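Local coordinates for protein beta-lactamase (Nostoc sp., PDB 6NHS) that probably hydrolyses the beta-lactam ring of penicillin-type antibiotics as a class D serine beta-lactamase, at residues A[34-38]-A[49-55]; A[85-89]-A[114-119]; A[131-135]-A[175-179]; A[203-207]-A[242-246]. One frame throughout, in Å; residues are numbered along the deposited sequence.

Contact 1: residues A[34-38]-A[49-55]; sequences KGSIL and EHNAARN
Residues 35-38 and 49-50 are extended and pair antiparallel. I37 and H50 form a hydrogen-bonded pair (CA-CA 5.3 Å), with I37 N to H50 O at 3.2 Å and H50 N to I37 O at 3.0 Å. L38 and E49 follow as a non-hydrogen-bonded pair (CA-CA 4.5 Å). N51, at phi/psi 66/70, ends the pairing and turns the chain into 52-55, whose backbone angles are helical. This is the open end of the beta hairpin 35-41/46-50, at one edge of the antiparallel sheet; 226-236 flanks 35-41 on its other side. Asparagines add side-chain bonds, N51 beyond the last pair and N55 onto the paired I37 O: N51 ND2 (chi1 t) donates to G35 O at 2.9 Å, and N55 ND2 (chi1 m) donates both to I37 O at 3.2 Å, making that oxygen a double acceptor, and to E49 OE1 at 3.0 Å. A water accepts from S36 OG (chi1 p) at 2.7 Å and donates to N55 OD1 at 2.6 Å. Another lies 2.9 Å from H50 NE2 and accepts weakly from G35 N at 3.3 Å. R54, extended through chi3, covers G35 CA with one guanidinium face, bonds N233 through NE and forms a salt bridge with D235 through NH2.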
loop_
_atom_site.group_PDB
_atom_site.type_symbol
_atom_site.label_atom_id
_atom_site.label_comp_id
_atom_site.label_asym_id
_atom_site.label_seq_id
_atom_site.Cartn_x
_atom_site.Cartn_y
_atom_site.Cartn_z
ATOM N N LYS A 34 -15.562 5.863 -10.141
ATOM C CA LYS A 34 -14.887 5.182 -11.234
ATOM C C LYS A 34 -13.608 4.557 -10.702
ATOM O O LYS A 34 -12.862 5.202 -9.957
ATOM C CB LYS A 34 -14.571 6.153 -12.370
ATOM C CG LYS A 34 -15.796 6.823 -12.966
ATOM C CD LYS A 34 -15.428 7.651 -14.185
ATOM C CE LYS A 34 -16.658 8.285 -14.822
ATOM N NZ LYS A 34 -16.297 9.085 -16.028
ATOM N N GLY A 35 -13.360 3.305 -11.068
ATOM C CA GLY A 35 -12.135 2.661 -10.623
ATOM C C GLY A 35 -12.105 1.189 -10.967
ATOM O O GLY A 35 -12.801 0.731 -11.879
ATOM N N SER A 36 -11.298 0.452 -10.211
ATOM C CA SER A 36 -11.062 -0.954 -10.491
ATOM C C SER A 36 -10.743 -1.679 -9.197
ATOM O O SER A 36 -10.414 -1.066 -8.175
ATOM C CB SER A 36 -9.907 -1.142 -11.481
ATOM O OG SER A 36 -8.709 -0.594 -10.954
ATOM N N ILE A 37 -10.823 -3.003 -9.257
ATOM C CA ILE A 37 -10.335 -3.841 -8.169
ATOM C C ILE A 37 -9.840 -5.145 -8.764
ATOM O O ILE A 37 -10.385 -5.644 -9.756
ATOM C CB ILE A 37 -11.404 -4.079 -7.077
ATOM C CG1 ILE A 37 -10.780 -4.774 -5.863
ATOM C CG2 ILE A 37 -12.574 -4.893 -7.615
ATOM C CD1 ILE A 37 -11.696 -4.868 -4.650
ATOM N N LEU A 38 -8.781 -5.677 -8.171
ATOM C CA LEU A 38 -8.241 -6.977 -8.527
ATOM C C LEU A 38 -8.084 -7.787 -7.252
ATOM O O LEU A 38 -7.486 -7.309 -6.282
ATOM C CB LEU A 38 -6.896 -6.832 -9.243
ATOM C CG LEU A 38 -6.282 -8.103 -9.815
ATOM C CD1 LEU A 38 -7.187 -8.695 -10.886
ATOM C CD2 LEU A 38 -4.902 -7.798 -10.380
ATOM N N GLU A 49 -12.112 -9.598 -10.733
ATOM C CA GLU A 49 -11.764 -8.204 -10.972
ATOM C C GLU A 49 -12.943 -7.435 -11.543
ATOM O O GLU A 49 -13.898 -8.008 -12.072
ATOM C CB GLU A 49 -10.551 -8.076 -11.904
ATOM C CG GLU A 49 -10.779 -8.587 -13.290
ATOM C CD GLU A 49 -9.539 -8.519 -14.171
ATOM O OE1 GLU A 49 -8.680 -7.626 -13.975
ATOM O OE2 GLU A 49 -9.429 -9.371 -15.070
ATOM N N HIS A 50 -12.852 -6.115 -11.402
ATOM C CA HIS A 50 -13.684 -5.153 -12.109
ATOM C C HIS A 50 -12.762 -4.168 -12.805
ATOM O O HIS A 50 -11.799 -3.689 -12.195
ATOM C CB HIS A 50 -14.617 -4.399 -11.162
ATOM C CG HIS A 50 -15.159 -3.131 -11.745
ATOM N ND1 HIS A 50 -16.071 -3.115 -12.780
ATOM C CD2 HIS A 50 -14.913 -1.835 -11.439
ATOM C CE1 HIS A 50 -16.362 -1.863 -13.085
ATOM N NE2 HIS A 50 -15.671 -1.067 -12.288
ATOM N N ASN A 51 -13.060 -3.872 -14.072
ATOM C CA ASN A 51 -12.299 -2.913 -14.869
ATOM C C ASN A 51 -10.881 -3.421 -15.116
ATOM O O ASN A 51 -9.910 -2.862 -14.596
ATOM C CB ASN A 51 -12.277 -1.540 -14.185
ATOM C CG ASN A 51 -11.833 -0.429 -15.115
ATOM O OD1 ASN A 51 -11.377 -0.686 -16.224
ATOM N ND2 ASN A 51 -11.953 0.814 -14.659
ATOM N N ALA A 52 -10.761 -4.469 -15.934
ATOM C CA ALA A 52 -9.471 -5.126 -16.138
ATOM C C ALA A 52 -8.444 -4.191 -16.767
ATOM O O ALA A 52 -7.248 -4.278 -16.461
ATOM C CB ALA A 52 -9.654 -6.371 -17.007
ATOM N N ALA A 53 -8.886 -3.300 -17.658
ATOM C CA ALA A 53 -7.948 -2.403 -18.328
ATOM C C ALA A 53 -7.236 -1.502 -17.325
ATOM O O ALA A 53 -6.028 -1.254 -17.440
ATOM C CB ALA A 53 -8.677 -1.564 -19.376
ATOM N N ARG A 54 -7.966 -1.013 -16.325
ATOM C CA ARG A 54 -7.361 -0.124 -15.342
ATOM C C ARG A 54 -6.398 -0.879 -14.430
ATOM O O ARG A 54 -5.438 -0.289 -13.919
ATOM C CB ARG A 54 -8.460 0.574 -14.535
ATOM C CG ARG A 54 -7.971 1.702 -13.635
ATOM C CD ARG A 54 -9.118 2.306 -12.830
ATOM N NE ARG A 54 -8.652 3.326 -11.892
ATOM C CZ ARG A 54 -9.041 4.599 -11.909
ATOM N NH1 ARG A 54 -9.923 5.014 -12.808
ATOM N NH2 ARG A 54 -8.563 5.455 -11.014
ATOM N N ASN A 55 -6.626 -2.179 -14.221
ATOM C CA ASN A 55 -5.722 -2.980 -13.400
ATOM C C ASN A 55 -4.337 -3.126 -14.018
ATOM O O ASN A 55 -3.414 -3.558 -13.323
ATOM C CB ASN A 55 -6.323 -4.368 -13.143
ATOM C CG ASN A 55 -7.443 -4.342 -12.108
ATOM O OD1 ASN A 55 -7.468 -3.488 -11.229
ATOM N ND2 ASN A 55 -8.373 -5.279 -12.214
HETATM O O HOH W 1 -15.918 1.855 -12.584
HETATM O O HOH W 2 -7.481 -2.009 -9.065
#

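Contact 2: residues A[85-89]-A[114-119]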
loop_
_atom_site.group_PDB
_atom_site.type_symbol
_atom_site.label_atom_id
_atom_site.label_comp_id
_atom_site.label_asym_id
_atom_site.label_seq_id
_atom_site.Cartn_x
_atom_site.Cartn_y
_atom_site.Cartn_z
ATOM N N ILE A 85 11.776 5.101 17.700
ATOM C CA ILE A 85 11.149 6.417 17.581
ATOM C C ILE A 85 11.925 7.263 16.585
ATOM O O ILE A 85 13.162 7.275 16.591
ATOM C CB ILE A 85 11.086 7.126 18.951
ATOM C CG1 ILE A 85 10.087 6.431 19.882
ATOM C CG2 ILE A 85 10.713 8.609 18.783
ATOM C CD1 ILE A 85 10.219 6.874 21.341
ATOM N N LEU A 86 11.200 7.960 15.713
ATOM C CA LEU A 86 11.712 9.154 15.058
ATOM C C LEU A 86 10.940 10.347 15.602
ATOM O O LEU A 86 9.714 10.282 15.764
ATOM C CB LEU A 86 11.576 9.078 13.536
ATOM C CG LEU A 86 12.372 8.007 12.786
ATOM C CD1 LEU A 86 12.108 8.121 11.274
ATOM C CD2 LEU A 86 13.862 8.106 13.081
ATOM N N THR A 87 11.650 11.428 15.903
ATOM C CA THR A 87 11.005 12.552 16.563
ATOM C C THR A 87 10.494 13.573 15.553
ATOM O O THR A 87 11.089 13.803 14.497
ATOM C CB THR A 87 11.953 13.228 17.559
ATOM O OG1 THR A 87 13.207 13.536 16.928
ATOM C CG2 THR A 87 12.198 12.324 18.769
ATOM N N TRP A 88 9.369 14.186 15.901
ATOM C CA TRP A 88 8.820 15.280 15.113
ATOM C C TRP A 88 9.792 16.459 15.090
ATOM O O TRP A 88 10.411 16.792 16.106
ATOM C CB TRP A 88 7.470 15.673 15.722
ATOM C CG TRP A 88 6.804 16.885 15.179
ATOM C CD1 TRP A 88 6.566 17.179 13.872
ATOM C CD2 TRP A 88 6.224 17.944 15.946
ATOM N NE1 TRP A 88 5.900 18.383 13.777
ATOM C CE2 TRP A 88 5.676 18.866 15.039
ATOM C CE3 TRP A 88 6.137 18.213 17.319
ATOM C CZ2 TRP A 88 5.038 20.039 15.456
ATOM C CZ3 TRP A 88 5.507 19.384 17.731
ATOM C CH2 TRP A 88 4.965 20.277 16.800
ATOM N N ASP A 89 9.933 17.095 13.920
ATOM C CA ASP A 89 10.852 18.223 13.773
ATOM C C ASP A 89 10.259 19.558 14.219
ATOM O O ASP A 89 10.909 20.596 14.038
ATOM C CB ASP A 89 11.342 18.337 12.324
ATOM C CG ASP A 89 10.222 18.635 11.336
ATOM O OD1 ASP A 89 9.054 18.837 11.746
ATOM O OD2 ASP A 89 10.522 18.664 10.125
ATOM N N TRP A 114 6.160 12.372 6.752
ATOM C CA TRP A 114 7.493 12.851 7.116
ATOM C C TRP A 114 8.354 11.738 7.710
ATOM O O TRP A 114 9.566 11.709 7.479
ATOM C CB TRP A 114 7.406 14.042 8.077
ATOM C CG TRP A 114 6.905 13.743 9.479
ATOM C CD1 TRP A 114 5.662 14.017 9.976
ATOM C CD2 TRP A 114 7.644 13.145 10.558
ATOM N NE1 TRP A 114 5.578 13.619 11.291
ATOM C CE2 TRP A 114 6.778 13.080 11.673
ATOM C CE3 TRP A 114 8.952 12.667 10.693
ATOM C CZ2 TRP A 114 7.177 12.549 12.900
ATOM C CZ3 TRP A 114 9.349 12.137 11.914
ATOM C CH2 TRP A 114 8.464 12.080 13.001
ATOM N N PHE A 115 7.747 10.817 8.463
ATOM C CA PHE A 115 8.477 9.675 9.011
ATOM C C PHE A 115 9.108 8.854 7.893
ATOM O O PHE A 115 10.298 8.514 7.939
ATOM C CB PHE A 115 7.514 8.823 9.851
ATOM C CG PHE A 115 8.167 7.678 10.594
ATOM C CD1 PHE A 115 8.387 6.454 9.972
ATOM C CD2 PHE A 115 8.514 7.812 11.933
ATOM C CE1 PHE A 115 8.972 5.397 10.664
ATOM C CE2 PHE A 115 9.088 6.758 12.629
ATOM C CZ PHE A 115 9.317 5.554 11.998
ATOM N N TYR A 116 8.332 8.556 6.853
ATOM C CA TYR A 116 8.842 7.741 5.761
ATOM C C TYR A 116 9.785 8.511 4.851
ATOM O O TYR A 116 10.609 7.893 4.170
ATOM C CB TYR A 116 7.665 7.159 4.985
ATOM C CG TYR A 116 7.101 5.950 5.686
ATOM C CD1 TYR A 116 7.544 4.680 5.362
ATOM C CD2 TYR A 116 6.159 6.083 6.701
ATOM C CE1 TYR A 116 7.051 3.570 6.004
ATOM C CE2 TYR A 116 5.661 4.975 7.358
ATOM C CZ TYR A 116 6.110 3.720 7.000
ATOM O OH TYR A 116 5.621 2.602 7.631
ATOM N N GLN A 117 9.704 9.843 4.833
ATOM C CA GLN A 117 10.706 10.612 4.105
ATOM C C GLN A 117 12.068 10.524 4.787
ATOM O O GLN A 117 13.103 10.452 4.112
ATOM C CB GLN A 117 10.252 12.061 3.962
ATOM C CG GLN A 117 9.102 12.240 2.971
ATOM C CD GLN A 117 8.615 13.674 2.915
ATOM O OE1 GLN A 117 8.308 14.275 3.944
ATOM N NE2 GLN A 117 8.567 14.236 1.717
ATOM N N VAL A 118 12.093 10.521 6.125
ATOM C CA VAL A 118 13.353 10.290 6.834
ATOM C C VAL A 118 13.908 8.915 6.478
ATOM O O VAL A 118 15.100 8.766 6.182
ATOM C CB VAL A 118 13.159 10.432 8.357
ATOM C CG1 VAL A 118 14.455 10.070 9.091
ATOM C CG2 VAL A 118 12.707 11.842 8.723
ATOM N N LEU A 119 13.047 7.891 6.495
ATOM C CA LEU A 119 13.506 6.538 6.185
ATOM C C LEU A 119 14.133 6.478 4.799
ATOM O O LEU A 119 15.206 5.893 4.620
ATOM C CB LEU A 119 12.347 5.547 6.282
ATOM C CG LEU A 119 11.684 5.355 7.654
ATOM C CD1 LEU A 119 10.623 4.267 7.560
ATOM C CD2 LEU A 119 12.715 4.993 8.727
#
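This contact packs a short edge strand against a helix: L86, in the two-stranded antiparallel pair 85-86/102-103, lies over helix 113-123 in the helical part of the beta-lactamase fold. L86 gives up 114 Å² here, the most of any residue, and its CA-to-CB bond points at the helix. Its CD1 sits over the face of the F115 ring, 3.7 Å from the centroid and 16° off the normal, a CH-pi contact; the same CD1 is 3.8 Å from V118 CG1 and 4.1 Å from L119 CD2. The i, i+3 and i+4 spacing of F115, V118 and L119 thus presents one helical surface to a single leucine. W114, with 80 Å² covered, meets L86 and the chain that follows it: its CZ2 is 4.2 Å from W88 CB, and its CZ3 is 4.1 Å from L86 CB. No hydrogen bond crosses between the segments; W114 NE1 instead donates to W98 O. The backbone of 86-87 reaches the far end of the W114 indole, where L86 O and T87 O each approach CH2 to 3.5 Å.

Contact 3: residues A[131-135]-A[175-179]; sequences FIKQV and ELPFS. With FMT (formic acid), chain I.
A hydrophobic junction in the helical part of the fold joins the last turn of helix 125-135 to the loop between helices 161-172 and 180-189. Residues 131-135 are helical, with V135 N bonded to F131 O at 2.9 Å; 175-179 has no regular structure, but P177 (phi/psi -82/60) centres an inverse gamma turn, marked by a weak bond from F178 N to L176 O at 2.8 Å. The backbones come nearest at V135 and L176, whose CA atoms are 6.1 Å apart. V135 (chi1 t) has the most surface covered of residues 131-135, 64 Å²: its CG1 lies 4.1 Å from L176 CD2, while its CG2 meets P177 CD at 3.8 Å and F178 CE2 at 4.0 Å. P177 also receives Q134, extended with chi1 and chi2 both t, CD to P177 CG being 3.8 Å. F131 and F178, both chi1 m, meet rim to rim with planes at 7° and centroids 5.7 Å apart, so neither covers the other's face; F131 CE1 to F178 CE1 is 3.7 Å. No hydrogen bond crosses. F167 backs V135 and L176, and helix 65-76 lies against both phenylalanines. Just past the packing, S179 N-caps helix 180-189, and its OG donates to O2 of a formic acid, probably from the crystallisation liquor, at 2.9 Å. The contact itself is a helix end packed on an interhelical loop in the helical part of the beta-lactamase fold.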
loop_
_atom_site.group_PDB
_atom_site.type_symbol
_atom_site.label_atom_id
_atom_site.label_comp_id
_atom_site.label_asym_id
_atom_site.label_seq_id
_atom_site.Cartn_x
_atom_site.Cartn_y
_atom_site.Cartn_z
ATOM N N PHE A 131 17.080 -2.121 -4.094
ATOM C CA PHE A 131 15.933 -2.884 -3.603
ATOM C C PHE A 131 14.751 -2.798 -4.562
ATOM O O PHE A 131 14.053 -3.796 -4.780
ATOM C CB PHE A 131 15.528 -2.397 -2.209
ATOM C CG PHE A 131 16.299 -3.050 -1.097
ATOM C CD1 PHE A 131 15.898 -4.280 -0.589
ATOM C CD2 PHE A 131 17.426 -2.442 -0.564
ATOM C CE1 PHE A 131 16.609 -4.893 0.439
ATOM C CE2 PHE A 131 18.140 -3.042 0.463
ATOM C CZ PHE A 131 17.735 -4.271 0.965
ATOM N N ILE A 132 14.513 -1.616 -5.140
ATOM C CA ILE A 132 13.432 -1.456 -6.114
ATOM C C ILE A 132 13.601 -2.443 -7.264
ATOM O O ILE A 132 12.652 -3.117 -7.679
ATOM C CB ILE A 132 13.388 -0.002 -6.623
ATOM C CG1 ILE A 132 12.826 0.940 -5.551
ATOM C CG2 ILE A 132 12.566 0.092 -7.896
ATOM C CD1 ILE A 132 11.306 0.911 -5.422
ATOM N N LYS A 133 14.816 -2.542 -7.796
ATOM C CA LYS A 133 15.046 -3.408 -8.947
ATOM C C LYS A 133 15.098 -4.879 -8.548
ATOM O O LYS A 133 14.620 -5.740 -9.293
ATOM C CB LYS A 133 16.328 -2.983 -9.662
ATOM C CG LYS A 133 16.219 -1.605 -10.302
ATOM C CD LYS A 133 17.446 -1.258 -11.124
ATOM C CE LYS A 133 17.230 0.033 -11.901
ATOM N NZ LYS A 133 18.399 0.395 -12.763
ATOM N N GLN A 134 15.659 -5.189 -7.376
ATOM C CA GLN A 134 15.694 -6.579 -6.925
ATOM C C GLN A 134 14.286 -7.110 -6.681
ATOM O O GLN A 134 13.964 -8.242 -7.064
ATOM C CB GLN A 134 16.545 -6.686 -5.661
ATOM C CG GLN A 134 17.018 -8.083 -5.324
ATOM C CD GLN A 134 18.082 -8.082 -4.238
ATOM O OE1 GLN A 134 18.677 -9.118 -3.936
ATOM N NE2 GLN A 134 18.327 -6.914 -3.644
ATOM N N VAL A 135 13.431 -6.298 -6.056
ATOM C CA VAL A 135 12.040 -6.679 -5.817
ATOM C C VAL A 135 11.222 -6.607 -7.102
ATOM O O VAL A 135 10.237 -7.343 -7.265
ATOM C CB VAL A 135 11.447 -5.781 -4.710
ATOM C CG1 VAL A 135 9.937 -5.960 -4.590
ATOM C CG2 VAL A 135 12.122 -6.078 -3.375
ATOM N N GLU A 175 9.694 -14.655 -1.023
ATOM C CA GLU A 175 10.578 -14.638 -2.182
ATOM C C GLU A 175 11.450 -13.394 -2.253
ATOM O O GLU A 175 12.450 -13.394 -2.984
ATOM C CB GLU A 175 9.769 -14.724 -3.476
ATOM C CG GLU A 175 9.115 -16.049 -3.731
ATOM C CD GLU A 175 8.457 -16.098 -5.097
ATOM O OE1 GLU A 175 8.621 -15.135 -5.872
ATOM O OE2 GLU A 175 7.781 -17.102 -5.394
ATOM N N LEU A 176 11.083 -12.333 -1.529
ATOM C CA LEU A 176 11.763 -11.053 -1.604
ATOM C C LEU A 176 12.978 -11.044 -0.684
ATOM O O LEU A 176 13.079 -11.860 0.240
ATOM C CB LEU A 176 10.788 -9.927 -1.237
ATOM C CG LEU A 176 9.551 -9.879 -2.142
ATOM C CD1 LEU A 176 8.693 -8.670 -1.831
ATOM C CD2 LEU A 176 9.962 -9.895 -3.614
ATOM N N PRO A 177 13.935 -10.131 -0.911
ATOM C CA PRO A 177 15.183 -10.156 -0.124
ATOM C C PRO A 177 15.034 -9.478 1.233
ATOM O O PRO A 177 15.718 -8.501 1.552
ATOM C CB PRO A 177 16.160 -9.415 -1.047
ATOM C CG PRO A 177 15.298 -8.398 -1.721
ATOM C CD PRO A 177 13.983 -9.117 -1.982
ATOM N N PHE A 178 14.118 -9.998 2.049
ATOM C CA PHE A 178 13.897 -9.502 3.398
ATOM C C PHE A 178 13.904 -10.673 4.369
ATOM O O PHE A 178 13.373 -11.747 4.071
ATOM C CB PHE A 178 12.570 -8.718 3.510
ATOM C CG PHE A 178 12.449 -7.604 2.507
ATOM C CD1 PHE A 178 13.286 -6.498 2.573
ATOM C CD2 PHE A 178 11.515 -7.674 1.482
ATOM C CE1 PHE A 178 13.190 -5.482 1.645
ATOM C CE2 PHE A 178 11.403 -6.650 0.556
ATOM C CZ PHE A 178 12.244 -5.554 0.634
ATOM N N SER A 179 14.528 -10.460 5.523
ATOM C CA SER A 179 14.612 -11.495 6.540
ATOM C C SER A 179 13.236 -11.784 7.126
ATOM O O SER A 179 12.312 -10.969 7.039
ATOM C CB SER A 179 15.559 -11.064 7.656
ATOM O OG SER A 179 14.969 -10.014 8.409
HETATM C C FMT I . 16.264 -7.134 9.998
HETATM O O1 FMT I . 15.094 -7.055 10.384
HETATM O O2 FMT I . 16.821 -8.180 9.654
#

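Contact 4: residues A[203-207]-A[242-246]; sequences KTGWA and AAARI. With EDO (1,2-ethanediol), chain E.
R245 lays its guanidinium between W206 and T204, with W206 CE3 over one face and T204 CB over the opposite face. Chi angles of m, t, m and 177° carry NH2 to G205 O, to which it donates at 2.8 Å, while NE turns back to A242 O at 2.8 Å. Strand 203-207 and helix 242-246 run at 150° with axes 9.3 Å apart at closest approach; T204 faces R245 (CA-CA 7.4 Å) and W206 faces A242 (7.8 Å). Apolar contacts extend the interface: W206 CZ3 to A242 CB at 3.5 Å, with W206 chi1 t, and T204 CG2 to I246 CD1 at 3.7 Å. An ethanediol, probably from the crystallisation liquor, accepts from T204 OG1 at O1 (2.6 Å) and from R245 NH1 at O2 (3.1 Å). K203 points its CB away from the helix, its NZ bonding T204 O at 2.9 Å and S111. The sequence K203-T204-G205 fits the KTG motif that lines the active site of serine beta-lactamases, beside a probable SxxK pair, S63 and K66.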
loop_
_atom_site.group_PDB
_atom_site.type_symbol
_atom_site.label_atom_id
_atom_site.label_comp_id
_atom_site.label_asym_id
_atom_site.label_seq_id
_atom_site.Cartn_x
_atom_site.Cartn_y
_atom_site.Cartn_z
ATOM N N LYS A 203 -3.169 -1.073 3.262
ATOM C CA LYS A 203 -2.731 0.312 3.351
ATOM C C LYS A 203 -3.472 1.128 2.308
ATOM O O LYS A 203 -3.535 0.732 1.139
ATOM C CB LYS A 203 -1.215 0.436 3.125
ATOM C CG LYS A 203 -0.690 1.852 3.251
ATOM C CD LYS A 203 -0.786 2.334 4.697
ATOM C CE LYS A 203 -0.588 3.835 4.799
ATOM N NZ LYS A 203 -1.815 4.592 4.443
ATOM N N THR A 204 -4.015 2.265 2.727
ATOM C CA THR A 204 -4.637 3.190 1.797
ATOM C C THR A 204 -3.589 4.093 1.151
ATOM O O THR A 204 -2.452 4.222 1.622
ATOM C CB THR A 204 -5.674 4.059 2.507
ATOM O OG1 THR A 204 -5.035 4.781 3.557
ATOM C CG2 THR A 204 -6.796 3.209 3.095
ATOM N N GLY A 205 -4.000 4.734 0.069
ATOM C CA GLY A 205 -3.175 5.719 -0.606
ATOM C C GLY A 205 -4.054 6.782 -1.226
ATOM O O GLY A 205 -5.223 6.539 -1.545
ATOM N N TRP A 206 -3.485 7.973 -1.395
ATOM C CA TRP A 206 -4.231 9.106 -1.942
ATOM C C TRP A 206 -3.219 10.007 -2.644
ATOM O O TRP A 206 -2.531 10.797 -1.988
ATOM C CB TRP A 206 -4.981 9.847 -0.841
ATOM C CG TRP A 206 -5.892 10.958 -1.307
ATOM C CD1 TRP A 206 -5.869 11.605 -2.513
ATOM C CD2 TRP A 206 -6.969 11.544 -0.563
ATOM N NE1 TRP A 206 -6.860 12.558 -2.559
ATOM C CE2 TRP A 206 -7.548 12.538 -1.375
ATOM C CE3 TRP A 206 -7.497 11.321 0.710
ATOM C CZ2 TRP A 206 -8.629 13.309 -0.953
ATOM C CZ3 TRP A 206 -8.567 12.088 1.127
ATOM C CH2 TRP A 206 -9.125 13.066 0.297
ATOM N N ALA A 207 -3.131 9.880 -3.965
ATOM C CA ALA A 207 -2.253 10.718 -4.776
ATOM C C ALA A 207 -3.003 11.991 -5.150
ATOM O O ALA A 207 -3.972 11.946 -5.916
ATOM C CB ALA A 207 -1.792 9.970 -6.023
ATOM N N ALA A 242 -13.033 9.506 -1.058
ATOM C CA ALA A 242 -11.917 8.862 -0.369
ATOM C C ALA A 242 -12.385 7.693 0.489
ATOM O O ALA A 242 -11.719 6.654 0.550
ATOM C CB ALA A 242 -11.167 9.881 0.486
ATOM N N ALA A 243 -13.529 7.842 1.159
ATOM C CA ALA A 243 -14.059 6.752 1.971
ATOM C C ALA A 243 -14.416 5.531 1.133
ATOM O O ALA A 243 -14.463 4.415 1.666
ATOM C CB ALA A 243 -15.287 7.224 2.753
ATOM N N ALA A 244 -14.650 5.708 -0.169
ATOM C CA ALA A 244 -15.006 4.577 -1.011
ATOM C C ALA A 244 -13.835 3.631 -1.246
ATOM O O ALA A 244 -14.060 2.494 -1.666
ATOM C CB ALA A 244 -15.556 5.073 -2.348
ATOM N N ARG A 245 -12.598 4.071 -0.983
ATOM C CA ARG A 245 -11.432 3.207 -1.166
ATOM C C ARG A 245 -11.590 1.898 -0.401
ATOM O O ARG A 245 -11.436 0.808 -0.964
ATOM C CB ARG A 245 -10.166 3.929 -0.702
ATOM C CG ARG A 245 -9.702 5.061 -1.597
ATOM C CD ARG A 245 -8.528 5.773 -0.962
ATOM N NE ARG A 245 -8.897 6.398 0.308
ATOM C CZ ARG A 245 -8.038 7.036 1.094
ATOM N NH1 ARG A 245 -8.446 7.580 2.235
ATOM N NH2 ARG A 245 -6.765 7.135 0.731
ATOM N N ILE A 246 -11.900 1.994 0.891
ATOM C CA ILE A 246 -12.052 0.798 1.709
ATOM C C ILE A 246 -13.430 0.176 1.512
ATOM O O ILE A 246 -13.569 -1.051 1.481
ATOM C CB ILE A 246 -11.770 1.148 3.183
ATOM C CG1 ILE A 246 -10.272 1.424 3.363
ATOM C CG2 ILE A 246 -12.249 0.043 4.117
ATOM C CD1 ILE A 246 -9.887 1.905 4.721
HETATM C C1 EDO E . -3.829 8.425 2.514
HETATM O O1 EDO E . -3.976 7.034 2.806
HETATM C C2 EDO E . -5.174 9.109 2.722
HETATM O O2 EDO E . -5.876 8.461 3.788
#

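Overall arrangement
Contacts 1 and 4 both involve the large antiparallel sheet, their centres about 15 Å apart: contact 1 pairs two of its strands near an edge, whereas contact 4 sets a strand against helix 239-255. Contacts 2 and 3 lie in the helical part and use consecutive helices, 113-123 and 125-135, yet their centres are about 23 Å apart. Chemistry follows this division. Backbone and asparagine hydrogen bonds, with waters, dominate contact 1, and one arginine-to-carbonyl bond crosses contact 4; contacts 2 and 3 have no hydrogen bond between segments and rest on aromatic and aliphatic packing. Contact 1 is mostly buried, the other three partly. Contact 4 is the most central, its centre about 10 Å from the centre of the chain.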